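Side-chain contacts in uncharacterized IolB-like protein (Salmonella typhimurium LT2, PDB 2QJV), which is of unknown function but binds nickel and, as a cupin of the KduI/IolB family, probably isomerises glucuronate or a related sugar acid: residues Leu120-Pro123 / Gln124-Gly127; Ala24-Glu27 / Tyr28-Phe31; Gln74-Ser77 / Pro78-Ile82. The protein carries 2 engineered substitutions. All coordinates share one frame; numbering follows the deposited sequence.

Interaction 1 (Leu120-Pro123 / Gln124-Gly127)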
ATOM      1  N   LEU A 120     -30.362 -27.154  21.888  1.00 37.86           N
ATOM      2  CA  LEU A 120     -29.967 -26.074  22.730  1.00 38.48           C
ATOM      3  C   LEU A 120     -28.590 -26.370  23.336  1.00 37.33           C
ATOM      4  O   LEU A 120     -28.308 -27.491  23.743  1.00 38.72           O
ATOM      5  CB  LEU A 120     -30.950 -25.898  23.899  1.00 35.06           C
ATOM      6  CG  LEU A 120     -30.781 -24.675  24.818  1.00 35.99           C
ATOM      7  CD1 LEU A 120     -30.984 -23.326  24.065  1.00 36.10           C
ATOM      8  CD2 LEU A 120     -31.715 -24.782  26.030  1.00 35.29           C
ATOM      9  N   ILE A 121     -27.729 -25.360  23.350  1.00 37.58           N
ATOM     10  CA  ILE A 121     -26.463 -25.424  24.093  1.00 38.14           C
ATOM     11  C   ILE A 121     -26.634 -24.374  25.194  1.00 38.06           C
ATOM     12  O   ILE A 121     -26.348 -23.190  25.015  1.00 36.63           O
ATOM     13  CB  ILE A 121     -25.191 -25.156  23.260  1.00 41.58           C
ATOM     14  CG1 ILE A 121     -25.132 -26.037  21.993  1.00 38.04           C
ATOM     15  CG2 ILE A 121     -23.931 -25.340  24.184  1.00 36.82           C
ATOM     16  CD1 ILE A 121     -24.077 -25.596  20.973  1.00 39.06           C
ATOM     17  N   SER A 122     -27.128 -24.822  26.337  1.00 38.85           N
ATOM     18  CA  SER A 122     -27.348 -23.942  27.467  1.00 39.03           C
ATOM     19  C   SER A 122     -26.036 -23.743  28.247  1.00 38.57           C
ATOM     20  O   SER A 122     -25.056 -24.442  27.993  1.00 36.46           O
ATOM     21  CB  SER A 122     -28.430 -24.519  28.372  1.00 37.82           C
ATOM     22  OG  SER A 122     -27.960 -25.571  29.173  1.00 40.91           O
ATOM     23  N   PRO A 123     -25.999 -22.764  29.174  1.00 39.81           N
ATOM     24  CA  PRO A 123     -24.799 -22.567  29.994  1.00 42.47           C
ATOM     25  C   PRO A 123     -24.244 -23.850  30.639  1.00 43.14           C
ATOM     26  O   PRO A 123     -23.032 -23.999  30.748  1.00 42.87           O
ATOM     27  CB  PRO A 123     -25.282 -21.570  31.064  1.00 43.22           C
ATOM     28  CG  PRO A 123     -26.245 -20.751  30.337  1.00 40.09           C
ATOM     29  CD  PRO A 123     -27.001 -21.728  29.451  1.00 40.50           C
ATOM     30  N   GLN A 124     -25.141 -24.767  31.017  1.00 43.15           N
ATOM     31  CA  GLN A 124     -24.800 -26.056  31.609  1.00 43.60           C
ATOM     32  C   GLN A 124     -24.043 -26.994  30.634  1.00 41.69           C
ATOM     33  O   GLN A 124     -23.383 -27.911  31.076  1.00 43.98           O
ATOM     34  CB  GLN A 124     -26.079 -26.755  32.168  1.00 44.71           C
ATOM     35  CG  GLN A 124     -26.696 -26.057  33.393  1.00 44.70           C
ATOM     36  CD  GLN A 124     -27.227 -24.634  33.140  1.00 53.13           C
ATOM     37  OE1 GLN A 124     -27.975 -24.362  32.168  1.00 42.98           O
ATOM     38  NE2 GLN A 124     -26.847 -23.714  34.038  1.00 47.73           N
ATOM     39  N   GLU A 125     -24.148 -26.765  29.331  1.00 41.68           N
ATOM     40  CA  GLU A 125     -23.405 -27.556  28.335  1.00 42.91           C
ATOM     41  C   GLU A 125     -22.139 -26.853  27.828  1.00 42.30           C
ATOM     42  O   GLU A 125     -21.476 -27.385  26.960  1.00 43.88           O
ATOM     43  CB  GLU A 125     -24.284 -27.921  27.127  1.00 43.27           C
ATOM     44  CG  GLU A 125     -25.308 -29.046  27.381  1.00 46.70           C
ATOM     45  CD  GLU A 125     -26.564 -28.539  27.989  1.00 51.37           C
ATOM     46  OE1 GLU A 125     -27.197 -27.654  27.374  1.00 45.00           O
ATOM     47  OE2 GLU A 125     -26.937 -29.053  29.073  1.00 56.74           O
ATOM     48  N   VAL A 126     -21.828 -25.667  28.355  1.00 41.55           N
ATOM     49  CA  VAL A 126     -20.642 -24.890  27.956  1.00 39.83           C
ATOM     50  C   VAL A 126     -19.502 -25.209  28.912  1.00 40.16           C
ATOM     51  O   VAL A 126     -19.660 -25.053  30.117  1.00 37.44           O
ATOM     52  CB  VAL A 126     -20.925 -23.364  28.007  1.00 39.28           C
ATOM     53  CG1 VAL A 126     -19.643 -22.539  27.723  1.00 35.44           C
ATOM     54  CG2 VAL A 126     -22.083 -22.981  27.084  1.00 37.78           C
ATOM     55  N   GLY A 127     -18.364 -25.678  28.397  1.00 40.95           N
ATOM     56  CA  GLY A 127     -17.202 -25.927  29.236  1.00 39.11           C
ATOM     57  C   GLY A 127     -16.520 -24.606  29.618  1.00 37.79           C
ATOM     58  O   GLY A 127     -16.157 -23.837  28.743  1.00 34.95           O
TER
HETATM   59  O   HOH W   1     -21.114 -24.315  32.418  1.00 43.82           O
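Two side-chain torsions set up the meeting of Ser122 and Glu125: the hydroxyl of Ser122 stands between its own backbone N and carbonyl carbon (chi1 77°), while the Glu125 chain bends at chi2 (84°) and folds its carboxylate back along the turn. Glu125 OE1 thus receives the backbone N of Ser122 at 3.0 Å, on its anti side and 30° out of the carboxylate plane. The same oxygen lies 2.9 Å from Ser122 OG, which also has Gln124 OE1 at 3.2 Å, from an amide swung back by its own bent chain. In return Glu125 N donates to Ser122 O at 2.8 Å, coming from above the carbonyl plane, so that the two residues form a reciprocal pair at the start of the 3-10 segment. Val126 N then bonds Pro123 O at 3.2 Å, and a water bridges Pro123 O and Val126 O. The buried Ile121 places CG2 3.9 Å from Glu125 CB and 4.2 Å from CG2 of the equally buried Val126. Val126 also packs on Pro83, and Pro123 on Tyr85. The turn links two sheets: Ile121 ends strand 119-121, its backbone bonded to Ser86 of strand 86-89, and Gly127 opens strand 127-131, bonded to Asn142 of strand 138-142.

Interaction 2 (Ala24-Glu27 / Tyr28-Phe31)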
ATOM      1  N   ALA A  24     -14.457 -13.055   2.457  1.00 36.00           N
ATOM      2  CA  ALA A  24     -13.261 -13.298   3.280  1.00 35.17           C
ATOM      3  C   ALA A  24     -12.117 -13.877   2.443  1.00 37.41           C
ATOM      4  O   ALA A  24     -10.972 -13.846   2.855  1.00 39.26           O
ATOM      5  CB  ALA A  24     -13.592 -14.204   4.462  1.00 32.29           C
ATOM      6  N   GLY A  25     -12.410 -14.364   1.240  1.00 36.15           N
ATOM      7  CA  GLY A  25     -11.369 -14.962   0.415  1.00 35.68           C
ATOM      8  C   GLY A  25     -10.962 -16.346   0.926  1.00 33.80           C
ATOM      9  O   GLY A  25      -9.808 -16.724   0.844  1.00 33.01           O
ATOM     10  N   TRP A  26     -11.925 -17.093   1.445  1.00 34.48           N
ATOM     11  CA  TRP A  26     -11.633 -18.423   1.965  1.00 34.40           C
ATOM     12  C   TRP A  26     -12.792 -19.420   1.677  1.00 35.24           C
ATOM     13  O   TRP A  26     -13.652 -19.151   0.821  1.00 33.73           O
ATOM     14  CB  TRP A  26     -11.197 -18.336   3.454  1.00 33.74           C
ATOM     15  CG  TRP A  26     -12.140 -17.861   4.460  1.00 30.76           C
ATOM     16  CD1 TRP A  26     -13.507 -18.116   4.554  1.00 31.72           C
ATOM     17  CD2 TRP A  26     -11.786 -17.240   5.707  1.00 34.03           C
ATOM     18  NE1 TRP A  26     -13.994 -17.594   5.690  1.00 35.38           N
ATOM     19  CE2 TRP A  26     -12.979 -17.045   6.424  1.00 34.39           C
ATOM     20  CE3 TRP A  26     -10.571 -16.756   6.250  1.00 37.19           C
ATOM     21  CZ2 TRP A  26     -13.007 -16.427   7.689  1.00 36.76           C
ATOM     22  CZ3 TRP A  26     -10.601 -16.136   7.485  1.00 34.01           C
ATOM     23  CH2 TRP A  26     -11.815 -15.970   8.192  1.00 33.02           C
ATOM     24  N   GLU A  27     -12.804 -20.563   2.363  1.00 35.66           N
ATOM     25  CA  GLU A  27     -13.685 -21.685   1.979  1.00 35.74           C
ATOM     26  C   GLU A  27     -14.775 -22.163   2.910  1.00 34.81           C
ATOM     27  O   GLU A  27     -15.737 -22.779   2.448  1.00 35.34           O
ATOM     28  CB  GLU A  27     -12.758 -22.869   1.678  1.00 31.38           C
ATOM     29  CG  GLU A  27     -11.909 -22.636   0.466  1.00 31.60           C
ATOM     30  CD  GLU A  27     -10.786 -23.649   0.298  1.00 38.01           C
ATOM     31  OE1 GLU A  27     -11.086 -24.851   0.357  1.00 38.50           O
ATOM     32  OE2 GLU A  27      -9.605 -23.254   0.086  1.00 34.16           O
ATOM     33  N   TYR A  28     -14.671 -21.879   4.206  1.00 35.35           N
ATOM     34  CA  TYR A  28     -15.591 -22.469   5.180  1.00 35.56           C
ATOM     35  C   TYR A  28     -16.391 -21.511   6.061  1.00 36.70           C
ATOM     36  O   TYR A  28     -17.615 -21.564   6.098  1.00 37.64           O
ATOM     37  CB  TYR A  28     -14.812 -23.434   6.128  1.00 36.54           C
ATOM     38  CG  TYR A  28     -14.107 -24.572   5.386  1.00 32.87           C
ATOM     39  CD1 TYR A  28     -12.847 -24.400   4.828  1.00 30.79           C
ATOM     40  CD2 TYR A  28     -14.736 -25.810   5.209  1.00 40.11           C
ATOM     41  CE1 TYR A  28     -12.212 -25.420   4.120  1.00 31.10           C
ATOM     42  CE2 TYR A  28     -14.110 -26.835   4.528  1.00 36.97           C
ATOM     43  CZ  TYR A  28     -12.857 -26.634   3.992  1.00 34.60           C
ATOM     44  OH  TYR A  28     -12.266 -27.638   3.288  1.00 32.93           O
ATOM     45  N   VAL A  29     -15.690 -20.674   6.808  1.00 36.51           N
ATOM     46  CA  VAL A  29     -16.326 -19.874   7.863  1.00 35.76           C
ATOM     47  C   VAL A  29     -17.175 -18.669   7.369  1.00 34.56           C
ATOM     48  O   VAL A  29     -16.769 -17.856   6.533  1.00 35.37           O
ATOM     49  CB  VAL A  29     -15.284 -19.403   8.934  1.00 36.42           C
ATOM     50  CG1 VAL A  29     -15.922 -18.445   9.989  1.00 34.42           C
ATOM     51  CG2 VAL A  29     -14.660 -20.590   9.655  1.00 32.75           C
ATOM     52  N   GLY A  30     -18.364 -18.616   7.927  1.00 36.67           N
ATOM     53  CA  GLY A  30     -19.246 -17.473   7.813  1.00 35.46           C
ATOM     54  C   GLY A  30     -19.531 -16.982   9.226  1.00 35.65           C
ATOM     55  O   GLY A  30     -19.616 -17.766  10.189  1.00 36.58           O
ATOM     56  N   PHE A  31     -19.629 -15.662   9.371  1.00 38.17           N
ATOM     57  CA  PHE A  31     -19.954 -15.069  10.638  1.00 38.24           C
ATOM     58  C   PHE A  31     -20.838 -13.816  10.429  1.00 36.79           C
ATOM     59  O   PHE A  31     -20.433 -12.852   9.806  1.00 36.25           O
ATOM     60  CB  PHE A  31     -18.664 -14.722  11.431  1.00 38.18           C
ATOM     61  CG  PHE A  31     -18.947 -14.120  12.769  1.00 38.30           C
ATOM     62  CD1 PHE A  31     -19.443 -14.903  13.798  1.00 39.00           C
ATOM     63  CD2 PHE A  31     -18.773 -12.760  12.990  1.00 37.30           C
ATOM     64  CE1 PHE A  31     -19.726 -14.334  15.023  1.00 38.33           C
ATOM     65  CE2 PHE A  31     -19.080 -12.199  14.201  1.00 36.39           C
ATOM     66  CZ  PHE A  31     -19.564 -12.996  15.205  1.00 35.98           C
TER
HETATM   67  O   HOH W   2      -9.832 -26.927   2.057  1.00 27.52           O
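Tyr28 lies side by side with Glu27, both side chains pointing the same way and the carboxylate and ring planes only 25° apart. Its CD1 comes within 3.5 Å of Glu27 CB. Beyond the ring edge a water lies in the ring plane and ties the two ends together, 2.8 Å from Tyr28 OH and 3.0 Å from Glu27 OE1. The other carboxylate oxygen, OE2, is held by Ser20 and His18 of the second subunit, so Glu27 serves the turn and the subunit interface at once.

Val29 follows, and its carbonyl takes the one direct hydrogen bond between the segments. Trp26 NE1 donates to Val29 O at 2.9 Å, nearly straight (173°), on a lone pair in the carbonyl plane, and the oxygen lies in the indole plane. Trp26 CG occupies the position between backbone N and carbonyl carbon (chi1 64°), from which the ring reaches across to Val29; CZ2 ends 3.9 Å from Val29 CB. Ala24 CB sits over the centre of an indole face, 3.5 Å above it.

With Gly30 and Phe31 the chain enters strand 30-35, bonded through its backbone to Ser109 and Ile19, and Phe31 packs on Val244.

In-plane acceptance by Val29 O, together with Ala24 CB over the face, helps to fix the rotation of the indole and satisfies its N-H in a buried place. Glu185, the sequence neighbour of the nickel ligand Glu186, accepts the backbone N-H groups of Glu27, Tyr28 and Val29, so one carboxylate holds the bend from the sheet side.

Interaction 3 (Gln74-Ser77 / Pro78-Ile82). With SO4 (sulfate ion), chain I.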
ATOM      1  N   GLN A  74     -29.817 -14.989  28.958  1.00 36.26           N
ATOM      2  CA  GLN A  74     -29.784 -14.518  30.330  1.00 38.38           C
ATOM      3  C   GLN A  74     -29.035 -13.185  30.413  1.00 36.21           C
ATOM      4  O   GLN A  74     -29.591 -12.170  30.826  1.00 35.08           O
ATOM      5  CB  GLN A  74     -29.133 -15.564  31.235  1.00 38.10           C
ATOM      6  CG  GLN A  74     -29.161 -15.256  32.710  1.00 40.71           C
ATOM      7  CD  GLN A  74     -28.375 -16.305  33.489  1.00 44.63           C
ATOM      8  OE1 GLN A  74     -27.919 -17.344  32.945  1.00 50.80           O
ATOM      9  NE2 GLN A  74     -28.165 -16.021  34.733  1.00 41.71           N
ATOM     10  N   ARG A  75     -27.760 -13.197  30.064  1.00 36.99           N
ATOM     11  CA  ARG A  75     -26.944 -11.986  30.157  1.00 37.48           C
ATOM     12  C   ARG A  75     -27.426 -10.896  29.186  1.00 36.26           C
ATOM     13  O   ARG A  75     -27.822 -11.169  28.035  1.00 35.82           O
ATOM     14  CB  ARG A  75     -25.465 -12.316  29.928  1.00 37.19           C
ATOM     15  CG  ARG A  75     -25.049 -12.608  28.499  1.00 37.31           C
ATOM     16  CD  ARG A  75     -23.697 -13.296  28.458  1.00 38.94           C
ATOM     17  NE  ARG A  75     -23.200 -13.306  27.089  1.00 39.93           N
ATOM     18  CZ  ARG A  75     -22.153 -13.984  26.644  1.00 39.92           C
ATOM     19  NH1 ARG A  75     -21.483 -14.798  27.432  1.00 39.00           N
ATOM     20  NH2 ARG A  75     -21.801 -13.865  25.368  1.00 36.64           N
HETATM   21  N   MSE A  76     -27.389  -9.674  29.686  1.00 34.93           N
HETATM   22  CA  MSE A  76     -27.738  -8.478  28.932  1.00 37.30           C
HETATM   23  C   MSE A  76     -26.487  -7.778  28.393  1.00 37.67           C
HETATM   24  O   MSE A  76     -26.590  -6.764  27.717  1.00 38.63           O
HETATM   25  CB  MSE A  76     -28.582  -7.565  29.808  1.00 35.90           C
HETATM   26  CG  MSE A  76     -29.856  -8.279  30.337  1.00 37.28           C
HETATM   27 SE   MSE A  76     -30.999  -9.016  28.912  0.75 39.35          SE
HETATM   28  CE  MSE A  76     -31.563  -7.372  28.173  1.00 36.61           C
ATOM     29  N   SER A  77     -25.322  -8.364  28.676  1.00 37.84           N
ATOM     30  CA  SER A  77     -24.030  -7.926  28.191  1.00 37.58           C
ATOM     31  C   SER A  77     -23.052  -9.114  28.207  1.00 37.59           C
ATOM     32  O   SER A  77     -23.053  -9.908  29.160  1.00 37.65           O
ATOM     33  CB  SER A  77     -23.436  -6.821  29.053  1.00 38.49           C
ATOM     34  OG  SER A  77     -22.083  -6.577  28.657  1.00 37.96           O
ATOM     35  N   PRO A  78     -22.179  -9.221  27.207  1.00 37.77           N
ATOM     36  CA  PRO A  78     -21.161 -10.304  27.300  1.00 38.35           C
ATOM     37  C   PRO A  78     -20.243 -10.164  28.563  1.00 37.41           C
ATOM     38  O   PRO A  78     -19.795 -11.158  29.118  1.00 38.86           O
ATOM     39  CB  PRO A  78     -20.400 -10.171  25.954  1.00 37.11           C
ATOM     40  CG  PRO A  78     -20.570  -8.744  25.583  1.00 40.08           C
ATOM     41  CD  PRO A  78     -21.996  -8.435  25.961  1.00 39.39           C
ATOM     42  N   PHE A  79     -20.119  -8.940  29.078  1.00 32.93           N
ATOM     43  CA  PHE A  79     -19.262  -8.610  30.217  1.00 33.75           C
ATOM     44  C   PHE A  79     -19.799  -9.048  31.604  1.00 34.27           C
ATOM     45  O   PHE A  79     -19.180  -8.775  32.631  1.00 33.21           O
ATOM     46  CB  PHE A  79     -18.864  -7.120  30.143  1.00 36.07           C
ATOM     47  CG  PHE A  79     -17.912  -6.862  29.009  1.00 35.31           C
ATOM     48  CD1 PHE A  79     -16.585  -7.300  29.108  1.00 33.86           C
ATOM     49  CD2 PHE A  79     -18.342  -6.278  27.824  1.00 34.38           C
ATOM     50  CE1 PHE A  79     -15.694  -7.145  28.043  1.00 37.28           C
ATOM     51  CE2 PHE A  79     -17.455  -6.105  26.755  1.00 35.48           C
ATOM     52  CZ  PHE A  79     -16.134  -6.539  26.875  1.00 33.46           C
ATOM     53  N   GLU A  80     -20.931  -9.750  31.612  1.00 35.62           N
ATOM     54  CA  GLU A  80     -21.432 -10.394  32.823  1.00 37.08           C
ATOM     55  C   GLU A  80     -20.554 -11.619  33.155  1.00 36.84           C
ATOM     56  O   GLU A  80     -20.597 -12.086  34.290  1.00 34.56           O
ATOM     57  CB  GLU A  80     -22.901 -10.796  32.701  1.00 36.08           C
ATOM     58  CG  GLU A  80     -23.824  -9.584  32.719  1.00 38.82           C
ATOM     59  CD  GLU A  80     -25.305  -9.928  32.719  1.00 39.26           C
ATOM     60  OE1 GLU A  80     -25.679 -10.960  33.297  1.00 33.69           O
ATOM     61  OE2 GLU A  80     -26.098  -9.139  32.167  1.00 38.72           O
ATOM     62  N   ARG A  81     -19.784 -12.121  32.170  1.00 37.24           N
ATOM     63  CA  ARG A  81     -18.825 -13.243  32.360  1.00 39.12           C
ATOM     64  C   ARG A  81     -19.516 -14.549  32.792  1.00 38.99           C
ATOM     65  O   ARG A  81     -18.998 -15.314  33.620  1.00 39.20           O
ATOM     66  CB  ARG A  81     -17.728 -12.896  33.360  1.00 38.69           C
ATOM     67  CG  ARG A  81     -16.873 -11.704  32.953  1.00 36.60           C
ATOM     68  CD  ARG A  81     -15.914 -11.343  34.044  1.00 34.84           C
ATOM     69  NE  ARG A  81     -14.832 -12.303  34.317  1.00 36.35           N
ATOM     70  CZ  ARG A  81     -13.647 -12.341  33.698  1.00 37.30           C
ATOM     71  NH1 ARG A  81     -13.319 -11.480  32.755  1.00 36.82           N
ATOM     72  NH2 ARG A  81     -12.753 -13.238  34.071  1.00 40.87           N
ATOM     73  N   ILE A  82     -20.678 -14.781  32.191  1.00 37.48           N
ATOM     74  CA  ILE A  82     -21.452 -15.998  32.399  1.00 37.79           C
ATOM     75  C   ILE A  82     -21.700 -16.570  31.003  1.00 36.68           C
ATOM     76  O   ILE A  82     -21.763 -15.803  30.009  1.00 36.33           O
ATOM     77  CB  ILE A  82     -22.752 -15.781  33.277  1.00 35.11           C
ATOM     78  CG1 ILE A  82     -23.802 -14.911  32.528  1.00 38.09           C
ATOM     79  CG2 ILE A  82     -22.388 -15.258  34.699  1.00 36.77           C
ATOM     80  CD1 ILE A  82     -25.122 -14.742  33.309  1.00 35.65           C
TER
HETATM   81  S   SO4 I 276     -14.157 -15.229  36.836  1.00 79.89           S
HETATM   82  O1  SO4 I 276     -14.492 -16.665  36.933  1.00 76.89           O
HETATM   83  O2  SO4 I 276     -12.939 -15.185  36.014  1.00 68.86           O
HETATM   84  O3  SO4 I 276     -13.854 -14.649  38.156  1.00 84.65           O
HETATM   85  O4  SO4 I 276     -15.308 -14.466  36.316  1.00 58.27           O
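Arg75 NH1 donates to Ile82 O at 2.8 Å, almost head-on to the carbonyl and in the guanidinium plane, and makes a salt bridge with Glu157. Arg75 NE goes to Val56 O, so the group is held from several directions, while Pro78 CA lies over one face, offset toward the rim, 3.6 Å above the plane. The second short bond runs from the backbone N of Met76, a selenomethionine, to Glu80 OE2, 2.8 Å, meeting the carboxylate from above its plane. The extended Glu80 chain lays OE1 against Arg75 CB at 3.6 Å. Ile82 CD1 rests 3.6 Å from Gln74 CD, the two side chains crossing at about a right angle. Arg81 turns outward to a sulfate, probably from the crystallisation liquor: NE reaches O4 at 3.0 Å and NH2 reaches O2 at 2.8 Å, and His130 also binds the ion. With chi1 at 171° the hydroxyl of Ser77 swings beside the carbonyl carbon and OG accepts Phe79 N at 3.1 Å; Ser77 O accepts Glu80 N. The OG bond makes an ST turn, and both begin the short 3-10 segment 78-80 in the loop between strands 60-61 and 86-89 of this cupin-family protein.

From the N terminus, interaction 2 comes first, closing the bend between helix 21-24 and strand 30-35 and setting it against strands 181-193 and 238-246. Interaction 3 closes a short turn within the loop between strands 60-61 and 86-89 and reaches strands 154-160, 181-193 and 238-246. Interaction 1 comes last, closing the turn from strand 119-121 of the six-stranded sheet to strand 127-131 of the five-stranded one. The three are in series; none nests in or crosses another. Interactions 1 and 3 lie near each other, with nearest atoms about 5 Å apart, whereas interaction 2 is across the chain's centre from both. Interactions 1 and 2 reach the same six-stranded sheet.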